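Leucine--trna ligase (PDB 5AH5) probably attaches L-leucine to tRNA(Leu) at the expense of ATP, as a class I leucyl-tRNA synthetase that also binds zinc. Local coordinates at residues 160-168 / 412-421; 420-428 / 446-454. All blocks are in the same frame, centred on the assembly; numbering follows the deposited sequence.

Contact 1: residues 160-168 / 412-421; sequences EQTVLAAEQ and LQNWSISRQR
Arg-421 NH2 is gripped twice by Glu-160: at 2.7 Å by the backbone O, approached in the carbonyl plane on a lone pair, and at 2.7 Å by OE1, a salt bridge. The glutamate chain bends at chi2 (-42°), folding its carboxylate back toward the nitrogen its own carbonyl holds; Glu-85 takes Arg-421 NH1. Gln-420 and strand 162-164 exchange bonds: Val-163 N donates almost straight to Gln-420 OE1 (2.8 Å, 168°), and Gln-420 N donates to Thr-162 OG1 (3.0 Å). Arg-419 suits the buried middle because its guanidinium can serve several acceptors: in its own segment NH2 reaches Ser-416 O (2.7 Å) and NH1 Ser-418 O (2.9 Å), across the contact NH2 makes a weak bond to Gln-168 OE1 (2.9 Å), which also accepts from Ala-165 N, and NE pairs with Asp-488; Leu-164 CA lies over one face. Beyond it, small Ala-165 lets its CB meet the edge of Trp-415 at CD1 (3.8 Å), and one water joins Ala-166 N to Asn-414 O and Ser-416 N. Strand 162-164 pairs with 153-157, that with 182-191, and that with 415-419; the contact thus bridges across this antiparallel sheet, with helix 533-546 against Ala-165 and Trp-415.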
loop_
_atom_site.group_PDB
_atom_site.type_symbol
_atom_site.label_atom_id
_atom_site.label_comp_id
_atom_site.label_asym_id
_atom_site.label_seq_id
_atom_site.Cartn_x
_atom_site.Cartn_y
_atom_site.Cartn_z
ATOM N N GLU B 160 -10.015 -22.922 -8.007
ATOM C CA GLU B 160 -10.325 -22.571 -6.610
ATOM C C GLU B 160 -11.703 -23.062 -6.256
ATOM O O GLU B 160 -12.040 -23.096 -5.063
ATOM C CB GLU B 160 -10.429 -21.061 -6.351
ATOM C CG GLU B 160 -9.222 -20.184 -6.319
ATOM C CD GLU B 160 -8.008 -20.723 -5.607
ATOM O OE1 GLU B 160 -8.108 -21.434 -4.593
ATOM O OE2 GLU B 160 -6.925 -20.388 -6.108
ATOM N N GLN B 161 -12.544 -23.281 -7.276
ATOM C CA GLN B 161 -13.942 -23.621 -7.056
ATOM C C GLN B 161 -14.645 -22.501 -6.297
ATOM O O GLN B 161 -15.472 -22.721 -5.405
ATOM C CB GLN B 161 -14.076 -25.014 -6.365
ATOM C CG GLN B 161 -13.661 -26.172 -7.296
ATOM C CD GLN B 161 -14.767 -26.456 -8.327
ATOM O OE1 GLN B 161 -15.867 -26.897 -7.954
ATOM N NE2 GLN B 161 -14.503 -26.192 -9.611
ATOM N N THR B 162 -14.361 -21.278 -6.688
ATOM C CA THR B 162 -15.134 -20.195 -6.147
ATOM C C THR B 162 -15.288 -19.053 -7.053
ATOM O O THR B 162 -14.521 -18.858 -8.001
ATOM C CB THR B 162 -14.563 -19.728 -4.764
ATOM O OG1 THR B 162 -15.325 -18.625 -4.239
ATOM C CG2 THR B 162 -13.110 -19.385 -4.842
ATOM N N VAL B 163 -16.294 -18.269 -6.723
ATOM C CA VAL B 163 -16.460 -16.991 -7.338
ATOM C C VAL B 163 -15.278 -16.084 -6.873
ATOM O O VAL B 163 -14.769 -16.256 -5.767
ATOM C CB VAL B 163 -17.836 -16.430 -6.942
ATOM C CG1 VAL B 163 -17.939 -14.952 -7.187
ATOM C CG2 VAL B 163 -18.907 -17.162 -7.648
ATOM N N LEU B 164 -14.804 -15.203 -7.753
ATOM C CA LEU B 164 -13.739 -14.205 -7.455
ATOM C C LEU B 164 -14.232 -12.798 -7.819
ATOM O O LEU B 164 -15.029 -12.639 -8.718
ATOM C CB LEU B 164 -12.479 -14.471 -8.276
ATOM C CG LEU B 164 -11.732 -15.746 -7.917
ATOM C CD1 LEU B 164 -10.562 -15.838 -8.852
ATOM C CD2 LEU B 164 -11.299 -15.836 -6.463
ATOM N N ALA B 165 -13.732 -11.785 -7.121
ATOM C CA ALA B 165 -13.970 -10.367 -7.490
ATOM C C ALA B 165 -13.220 -10.000 -8.785
ATOM O O ALA B 165 -12.286 -10.660 -9.137
ATOM C CB ALA B 165 -13.529 -9.442 -6.345
ATOM N N ALA B 166 -13.694 -8.998 -9.506
ATOM C CA ALA B 166 -13.042 -8.553 -10.741
ATOM C C ALA B 166 -11.556 -8.227 -10.463
ATOM O O ALA B 166 -10.704 -8.439 -11.323
ATOM C CB ALA B 166 -13.762 -7.354 -11.324
ATOM N N GLU B 167 -11.229 -7.790 -9.247
ATOM C CA GLU B 167 -9.847 -7.349 -8.938
ATOM C C GLU B 167 -8.965 -8.528 -8.767
ATOM O O GLU B 167 -7.733 -8.375 -8.902
ATOM C CB GLU B 167 -9.809 -6.482 -7.675
ATOM C CG GLU B 167 -10.519 -5.139 -7.774
ATOM C CD GLU B 167 -12.006 -5.151 -7.978
ATOM O OE1 GLU B 167 -12.721 -6.086 -7.453
ATOM O OE2 GLU B 167 -12.473 -4.185 -8.659
ATOM N N GLN B 168 -9.564 -9.734 -8.528
ATOM C CA GLN B 168 -8.807 -10.962 -8.353
ATOM C C GLN B 168 -8.684 -11.781 -9.642
ATOM O O GLN B 168 -8.253 -12.928 -9.635
ATOM C CB GLN B 168 -9.425 -11.817 -7.229
ATOM C CG GLN B 168 -9.354 -11.219 -5.827
ATOM C CD GLN B 168 -10.359 -11.911 -4.878
ATOM O OE1 GLN B 168 -11.551 -11.932 -5.155
ATOM N NE2 GLN B 168 -9.881 -12.431 -3.774
ATOM N N LEU B 412 -15.081 -0.091 -13.546
ATOM C CA LEU B 412 -15.218 -0.662 -12.209
ATOM C C LEU B 412 -16.488 -1.533 -12.096
ATOM O O LEU B 412 -17.617 -1.079 -12.375
ATOM C CB LEU B 412 -15.317 0.504 -11.215
ATOM C CG LEU B 412 -15.367 0.198 -9.738
ATOM C CD1 LEU B 412 -14.091 -0.477 -9.322
ATOM C CD2 LEU B 412 -15.616 1.435 -8.904
ATOM N N GLN B 413 -16.313 -2.775 -11.690
ATOM C CA GLN B 413 -17.485 -3.643 -11.419
ATOM C C GLN B 413 -17.806 -3.643 -9.910
ATOM O O GLN B 413 -16.909 -3.518 -9.048
ATOM C CB GLN B 413 -17.174 -5.037 -11.857
ATOM C CG GLN B 413 -16.783 -5.104 -13.315
ATOM C CD GLN B 413 -16.467 -6.508 -13.734
ATOM O OE1 GLN B 413 -16.924 -7.461 -13.099
ATOM N NE2 GLN B 413 -15.662 -6.661 -14.786
ATOM N N ASN B 414 -19.068 -3.803 -9.565
ATOM C CA ASN B 414 -19.388 -4.001 -8.161
ATOM C C ASN B 414 -18.677 -5.230 -7.620
ATOM O O ASN B 414 -18.352 -6.168 -8.355
ATOM C CB ASN B 414 -20.872 -3.938 -7.884
ATOM C CG ASN B 414 -21.364 -2.498 -7.705
ATOM O OD1 ASN B 414 -20.586 -1.561 -7.539
ATOM N ND2 ASN B 414 -22.658 -2.328 -7.674
ATOM N N TRP B 415 -18.342 -5.141 -6.340
ATOM C CA TRP B 415 -17.408 -6.037 -5.677
ATOM C C TRP B 415 -18.118 -7.307 -5.135
ATOM O O TRP B 415 -18.821 -7.212 -4.120
ATOM C CB TRP B 415 -16.864 -5.232 -4.520
ATOM C CG TRP B 415 -15.828 -5.886 -3.663
ATOM C CD1 TRP B 415 -15.127 -6.992 -3.934
ATOM C CD2 TRP B 415 -15.386 -5.412 -2.408
ATOM N NE1 TRP B 415 -14.270 -7.273 -2.887
ATOM C CE2 TRP B 415 -14.417 -6.300 -1.943
ATOM C CE3 TRP B 415 -15.720 -4.309 -1.627
ATOM C CZ2 TRP B 415 -13.757 -6.120 -0.752
ATOM C CZ3 TRP B 415 -15.074 -4.129 -0.416
ATOM C CH2 TRP B 415 -14.090 -5.044 0.004
ATOM N N SER B 416 -17.898 -8.459 -5.780
ATOM C CA SER B 416 -18.259 -9.791 -5.253
ATOM C C SER B 416 -17.432 -10.147 -4.056
ATOM O O SER B 416 -16.210 -10.301 -4.192
ATOM C CB SER B 416 -17.916 -10.942 -6.210
ATOM O OG SER B 416 -18.536 -10.769 -7.417
ATOM N N ILE B 417 -18.103 -10.403 -2.945
ATOM C CA ILE B 417 -17.485 -10.782 -1.677
ATOM C C ILE B 417 -17.794 -12.176 -1.179
ATOM O O ILE B 417 -17.081 -12.683 -0.312
ATOM C CB ILE B 417 -17.742 -9.744 -0.559
ATOM C CG1 ILE B 417 -19.239 -9.476 -0.337
ATOM C CG2 ILE B 417 -17.033 -8.455 -0.945
ATOM C CD1 ILE B 417 -19.568 -8.776 0.973
ATOM N N SER B 418 -18.804 -12.814 -1.740
ATOM C CA SER B 418 -19.150 -14.164 -1.342
ATOM C C SER B 418 -18.287 -15.216 -2.033
ATOM O O SER B 418 -18.074 -15.183 -3.240
ATOM C CB SER B 418 -20.651 -14.434 -1.481
ATOM O OG SER B 418 -21.221 -13.954 -2.684
ATOM N N ARG B 419 -17.772 -16.122 -1.220
ATOM C CA ARG B 419 -16.847 -17.137 -1.652
ATOM C C ARG B 419 -17.395 -18.508 -1.241
ATOM O O ARG B 419 -17.835 -18.667 -0.113
ATOM C CB ARG B 419 -15.476 -16.870 -1.006
ATOM C CG ARG B 419 -14.955 -15.482 -1.375
ATOM C CD ARG B 419 -14.556 -15.441 -2.837
ATOM N NE ARG B 419 -14.031 -14.118 -3.170
ATOM C CZ ARG B 419 -14.735 -13.150 -3.695
ATOM N NH1 ARG B 419 -16.018 -13.331 -4.024
ATOM N NH2 ARG B 419 -14.149 -11.974 -3.915
ATOM N N GLN B 420 -17.294 -19.499 -2.119
ATOM C CA GLN B 420 -17.798 -20.880 -1.822
ATOM C C GLN B 420 -16.678 -21.622 -1.201
ATOM O O GLN B 420 -16.186 -22.647 -1.690
ATOM C CB GLN B 420 -18.370 -21.607 -3.058
ATOM C CG GLN B 420 -19.570 -20.865 -3.729
ATOM C CD GLN B 420 -19.176 -19.466 -4.308
ATOM O OE1 GLN B 420 -18.210 -19.394 -5.024
ATOM N NE2 GLN B 420 -19.895 -18.390 -3.971
ATOM N N ARG B 421 -16.302 -21.134 -0.039
ATOM C CA ARG B 421 -15.125 -21.639 0.670
ATOM C C ARG B 421 -15.407 -21.729 2.160
ATOM O O ARG B 421 -16.162 -20.956 2.652
ATOM C CB ARG B 421 -14.013 -20.618 0.431
ATOM C CG ARG B 421 -13.420 -20.780 -0.937
ATOM C CD ARG B 421 -12.307 -21.736 -0.649
ATOM N NE ARG B 421 -11.739 -22.104 -1.840
ATOM C CZ ARG B 421 -10.454 -22.397 -2.009
ATOM N NH1 ARG B 421 -9.557 -22.460 -1.021
ATOM N NH2 ARG B 421 -10.116 -22.677 -3.219
HETATM O O HOH W 1 -17.090 -11.543 -10.079
HETATM O O HOH W 2 -16.249 -8.021 -8.381
HETATM O O HOH W 3 -13.863 -3.803 -11.062
HETATM O O HOH W 4 -15.304 -5.496 -8.083
HETATM O O HOH W 5 -12.361 -9.435 -3.222
#

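Contact 2: residues 420-428 / 446-454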
loop_
_atom_site.group_PDB
_atom_site.type_symbol
_atom_site.label_atom_id
_atom_site.label_comp_id
_atom_site.label_asym_id
_atom_site.label_seq_id
_atom_site.Cartn_x
_atom_site.Cartn_y
_atom_site.Cartn_z
ATOM N N GLN B 420 -17.294 -19.499 -2.119
ATOM C CA GLN B 420 -17.798 -20.880 -1.822
ATOM C C GLN B 420 -16.678 -21.622 -1.201
ATOM O O GLN B 420 -16.186 -22.647 -1.690
ATOM C CB GLN B 420 -18.370 -21.607 -3.058
ATOM C CG GLN B 420 -19.570 -20.865 -3.729
ATOM C CD GLN B 420 -19.176 -19.466 -4.308
ATOM O OE1 GLN B 420 -18.210 -19.394 -5.024
ATOM N NE2 GLN B 420 -19.895 -18.390 -3.971
ATOM N N ARG B 421 -16.302 -21.134 -0.039
ATOM C CA ARG B 421 -15.125 -21.639 0.670
ATOM C C ARG B 421 -15.407 -21.729 2.160
ATOM O O ARG B 421 -16.162 -20.956 2.652
ATOM C CB ARG B 421 -14.013 -20.618 0.431
ATOM C CG ARG B 421 -13.420 -20.780 -0.937
ATOM C CD ARG B 421 -12.307 -21.736 -0.649
ATOM N NE ARG B 421 -11.739 -22.104 -1.840
ATOM C CZ ARG B 421 -10.454 -22.397 -2.009
ATOM N NH1 ARG B 421 -9.557 -22.460 -1.021
ATOM N NH2 ARG B 421 -10.116 -22.677 -3.219
ATOM N N TYR B 422 -14.764 -22.675 2.817
ATOM C CA TYR B 422 -14.815 -22.864 4.243
ATOM C C TYR B 422 -14.086 -21.735 5.053
ATOM O O TYR B 422 -14.651 -21.176 6.014
ATOM C CB TYR B 422 -14.155 -24.194 4.599
ATOM C CG TYR B 422 -13.999 -24.472 6.081
ATOM C CD1 TYR B 422 -15.087 -24.854 6.894
ATOM C CD2 TYR B 422 -12.768 -24.432 6.678
ATOM C CE1 TYR B 422 -14.913 -25.127 8.258
ATOM C CE2 TYR B 422 -12.605 -24.634 8.020
ATOM C CZ TYR B 422 -13.699 -25.025 8.813
ATOM O OH TYR B 422 -13.499 -25.266 10.160
ATOM N N TRP B 423 -12.853 -21.401 4.651
ATOM C CA TRP B 423 -11.947 -20.697 5.548
ATOM C C TRP B 423 -12.062 -19.215 5.282
ATOM O O TRP B 423 -11.248 -18.611 4.537
ATOM C CB TRP B 423 -10.539 -21.258 5.451
ATOM C CG TRP B 423 -9.635 -20.678 6.471
ATOM C CD1 TRP B 423 -8.554 -19.838 6.219
ATOM C CD2 TRP B 423 -9.708 -20.828 7.903
ATOM N NE1 TRP B 423 -7.967 -19.503 7.396
ATOM C CE2 TRP B 423 -8.664 -20.063 8.446
ATOM C CE3 TRP B 423 -10.592 -21.512 8.792
ATOM C CZ2 TRP B 423 -8.419 -19.996 9.829
ATOM C CZ3 TRP B 423 -10.365 -21.439 10.172
ATOM C CH2 TRP B 423 -9.302 -20.661 10.684
ATOM N N GLY B 424 -13.153 -18.662 5.811
ATOM C CA GLY B 424 -13.405 -17.198 5.795
ATOM C C GLY B 424 -14.515 -16.860 6.754
ATOM O O GLY B 424 -15.142 -17.749 7.407
ATOM N N CYS B 425 -14.825 -15.598 6.810
ATOM C CA CYS B 425 -15.816 -15.108 7.785
ATOM C C CYS B 425 -17.225 -15.493 7.344
ATOM O O CYS B 425 -17.629 -15.088 6.254
ATOM C CB CYS B 425 -15.718 -13.595 7.866
ATOM S SG CYS B 425 -16.767 -12.895 9.136
ATOM N N PRO B 426 -18.016 -16.230 8.193
ATOM C CA PRO B 426 -19.357 -16.508 7.743
ATOM C C PRO B 426 -20.192 -15.291 7.482
ATOM O O PRO B 426 -20.009 -14.274 8.143
ATOM C CB PRO B 426 -19.950 -17.416 8.866
ATOM C CG PRO B 426 -18.759 -18.016 9.516
ATOM C CD PRO B 426 -17.706 -16.939 9.444
ATOM N N ILE B 427 -21.041 -15.370 6.460
ATOM C CA ILE B 427 -21.995 -14.336 6.107
ATOM C C ILE B 427 -23.207 -14.481 7.066
ATOM O O ILE B 427 -23.823 -15.527 7.070
ATOM C CB ILE B 427 -22.385 -14.493 4.658
ATOM C CG1 ILE B 427 -21.139 -14.162 3.807
ATOM C CG2 ILE B 427 -23.606 -13.613 4.295
ATOM C CD1 ILE B 427 -21.411 -13.962 2.321
ATOM N N PRO B 428 -23.496 -13.449 7.904
ATOM C CA PRO B 428 -24.422 -13.538 9.050
ATOM C C PRO B 428 -25.875 -13.296 8.604
ATOM O O PRO B 428 -26.563 -12.338 9.015
ATOM C CB PRO B 428 -23.881 -12.461 9.994
ATOM C CG PRO B 428 -23.493 -11.381 9.024
ATOM C CD PRO B 428 -22.797 -12.138 7.900
ATOM N N PRO B 446 -21.189 -13.910 17.336
ATOM C CA PRO B 446 -20.849 -14.211 15.974
ATOM C C PRO B 446 -21.308 -15.588 15.497
ATOM O O PRO B 446 -21.310 -16.515 16.283
ATOM C CB PRO B 446 -19.295 -14.225 16.012
ATOM C CG PRO B 446 -19.028 -14.744 17.371
ATOM C CD PRO B 446 -20.085 -14.141 18.260
ATOM N N ILE B 447 -21.612 -15.703 14.194
ATOM C CA ILE B 447 -21.696 -17.016 13.538
ATOM C C ILE B 447 -20.273 -17.500 13.235
ATOM O O ILE B 447 -19.563 -16.951 12.357
ATOM C CB ILE B 447 -22.558 -16.942 12.276
ATOM C CG1 ILE B 447 -23.964 -16.411 12.604
ATOM C CG2 ILE B 447 -22.661 -18.325 11.655
ATOM C CD1 ILE B 447 -24.581 -16.994 13.863
ATOM N N LEU B 448 -19.823 -18.449 14.020
ATOM C CA LEU B 448 -18.544 -19.087 13.848
ATOM C C LEU B 448 -18.604 -20.319 12.934
ATOM O O LEU B 448 -19.609 -21.025 12.896
ATOM C CB LEU B 448 -17.979 -19.504 15.203
ATOM C CG LEU B 448 -17.809 -18.328 16.184
ATOM C CD1 LEU B 448 -17.153 -18.899 17.429
ATOM C CD2 LEU B 448 -16.938 -17.218 15.535
ATOM N N LEU B 449 -17.464 -20.605 12.295
ATOM C CA LEU B 449 -17.323 -21.780 11.492
ATOM C C LEU B 449 -17.521 -23.023 12.306
ATOM O O LEU B 449 -17.039 -23.060 13.421
ATOM C CB LEU B 449 -15.915 -21.859 10.914
ATOM C CG LEU B 449 -15.641 -20.839 9.811
ATOM C CD1 LEU B 449 -14.179 -20.892 9.407
ATOM C CD2 LEU B 449 -16.573 -20.977 8.637
ATOM N N PRO B 450 -18.020 -24.117 11.685
ATOM C CA PRO B 450 -17.954 -25.388 12.434
ATOM C C PRO B 450 -16.496 -25.824 12.518
ATOM O O PRO B 450 -15.755 -25.487 11.603
ATOM C CB PRO B 450 -18.771 -26.365 11.540
ATOM C CG PRO B 450 -18.606 -25.834 10.173
ATOM C CD PRO B 450 -18.488 -24.320 10.295
ATOM N N ASP B 451 -16.060 -26.522 13.568
ATOM C CA ASP B 451 -14.686 -26.993 13.635
ATOM C C ASP B 451 -14.240 -27.954 12.541
ATOM O O ASP B 451 -13.046 -27.959 12.204
ATOM C CB ASP B 451 -14.358 -27.662 14.958
ATOM C CG ASP B 451 -14.090 -26.654 16.068
ATOM O OD1 ASP B 451 -14.534 -25.510 15.928
ATOM O OD2 ASP B 451 -13.484 -27.031 17.088
ATOM N N HIS B 452 -15.160 -28.767 12.007
ATOM C CA HIS B 452 -14.812 -29.818 11.032
ATOM C C HIS B 452 -15.149 -29.290 9.695
ATOM O O HIS B 452 -16.064 -28.520 9.547
ATOM C CB HIS B 452 -15.482 -31.181 11.351
ATOM C CG HIS B 452 -14.896 -31.819 12.571
ATOM N ND1 HIS B 452 -15.535 -31.819 13.791
ATOM C CD2 HIS B 452 -13.667 -32.343 12.797
ATOM C CE1 HIS B 452 -14.757 -32.391 14.695
ATOM N NE2 HIS B 452 -13.614 -32.706 14.121
ATOM N N LEU B 453 -14.304 -29.606 8.730
ATOM C CA LEU B 453 -14.522 -29.154 7.382
ATOM C C LEU B 453 -14.823 -30.407 6.562
ATOM O O LEU B 453 -14.264 -31.449 6.794
ATOM C CB LEU B 453 -13.299 -28.345 6.898
ATOM C CG LEU B 453 -12.142 -28.967 6.151
ATOM C CD1 LEU B 453 -12.524 -29.241 4.694
ATOM C CD2 LEU B 453 -10.970 -27.995 6.243
ATOM N N ILE B 454 -15.754 -30.292 5.654
ATOM C CA ILE B 454 -16.128 -31.421 4.796
ATOM C C ILE B 454 -15.516 -31.143 3.394
ATOM O O ILE B 454 -15.947 -30.252 2.713
ATOM C CB ILE B 454 -17.677 -31.568 4.762
ATOM C CG1 ILE B 454 -18.204 -31.763 6.199
ATOM C CG2 ILE B 454 -18.143 -32.750 3.878
ATOM C CD1 ILE B 454 -19.660 -31.430 6.299
#
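The two segments run in opposite directions, Tyr-422 CA facing Leu-453 CA at 7.0 Å and Pro-426 CA facing Ile-447 CA at 6.3 Å, too far apart for a paired ladder, and no backbone hydrogen bond crosses between them. Residues 420-428 bend through an inverse gamma turn centred on Trp-423, closed by Gly-424 N to Tyr-422 O (2.9 Å), before entering strand 425-432; residues 446-454 are an irregular, proline-containing loop. The chain between them carries Cys-432 and Cys-435, two of the four zinc ligands, so the contact brings together the two ends of that excursion.

Tyr-422 has the largest share of the interface of any residue. With CG anti to the backbone N (chi1 174°), its ring reaches into the loop and is sandwiched. Leu-453 CB sits over the centre of one face of the Tyr-422 ring, 3.7 Å from the centroid and 3° off the normal, a CH-pi contact; Leu-449 CD1 lies above the opposite face, displaced toward the rim. A tyrosine fits here because the ring fills this aliphatic slot while its hydroxyl serves the polar backbone beyond: Tyr-422 OH donates to Pro-450 O at 2.7 Å, meeting it at the ring edge and in the carbonyl plane.

The two methyls of Leu-449 diverge, CD1 toward Trp-423 and CD2 toward Pro-426. Leu-449 CD1 touches Trp-423 CE3 at 3.7 Å, while the indole NE1 of that tryptophan is hydrogen-bonded to Ser-79 O. Farther along, Gln-135 of helix 128-143 ties both backbones, its OE1 taking Ile-447 N and its NE2 giving to Pro-426 O. The Pro-426 ring offers a compact apolar surface to the loop: its CB meets Ile-447 CG2 at 4.0 Å, and its CG meets Leu-449 CD2 at 3.8 Å.

In the fold
Contact 1 is buried and largely polar, whereas contact 2 is only partly buried and mainly apolar, with several loop residues at the surface. The chain passes directly from one to the other: Gln-420 and Arg-421 belong to both ranges, but of the two partner segments they touch 160-168 and not 446-454, and Tyr-422 begins the apolar work of contact 2. Both reach the same antiparallel sheet, through the successive strands 415-419 and 425-432, and Ser-418 CB packs on Ile-427 CD1 where they meet. Contact 1 joins parts of the chain separated by the editing-domain sequence; contact 2 joins two parts much closer in sequence, with a zinc-binding excursion between. Helix 82-91 reaches both, touching Arg-421 and Tyr-422.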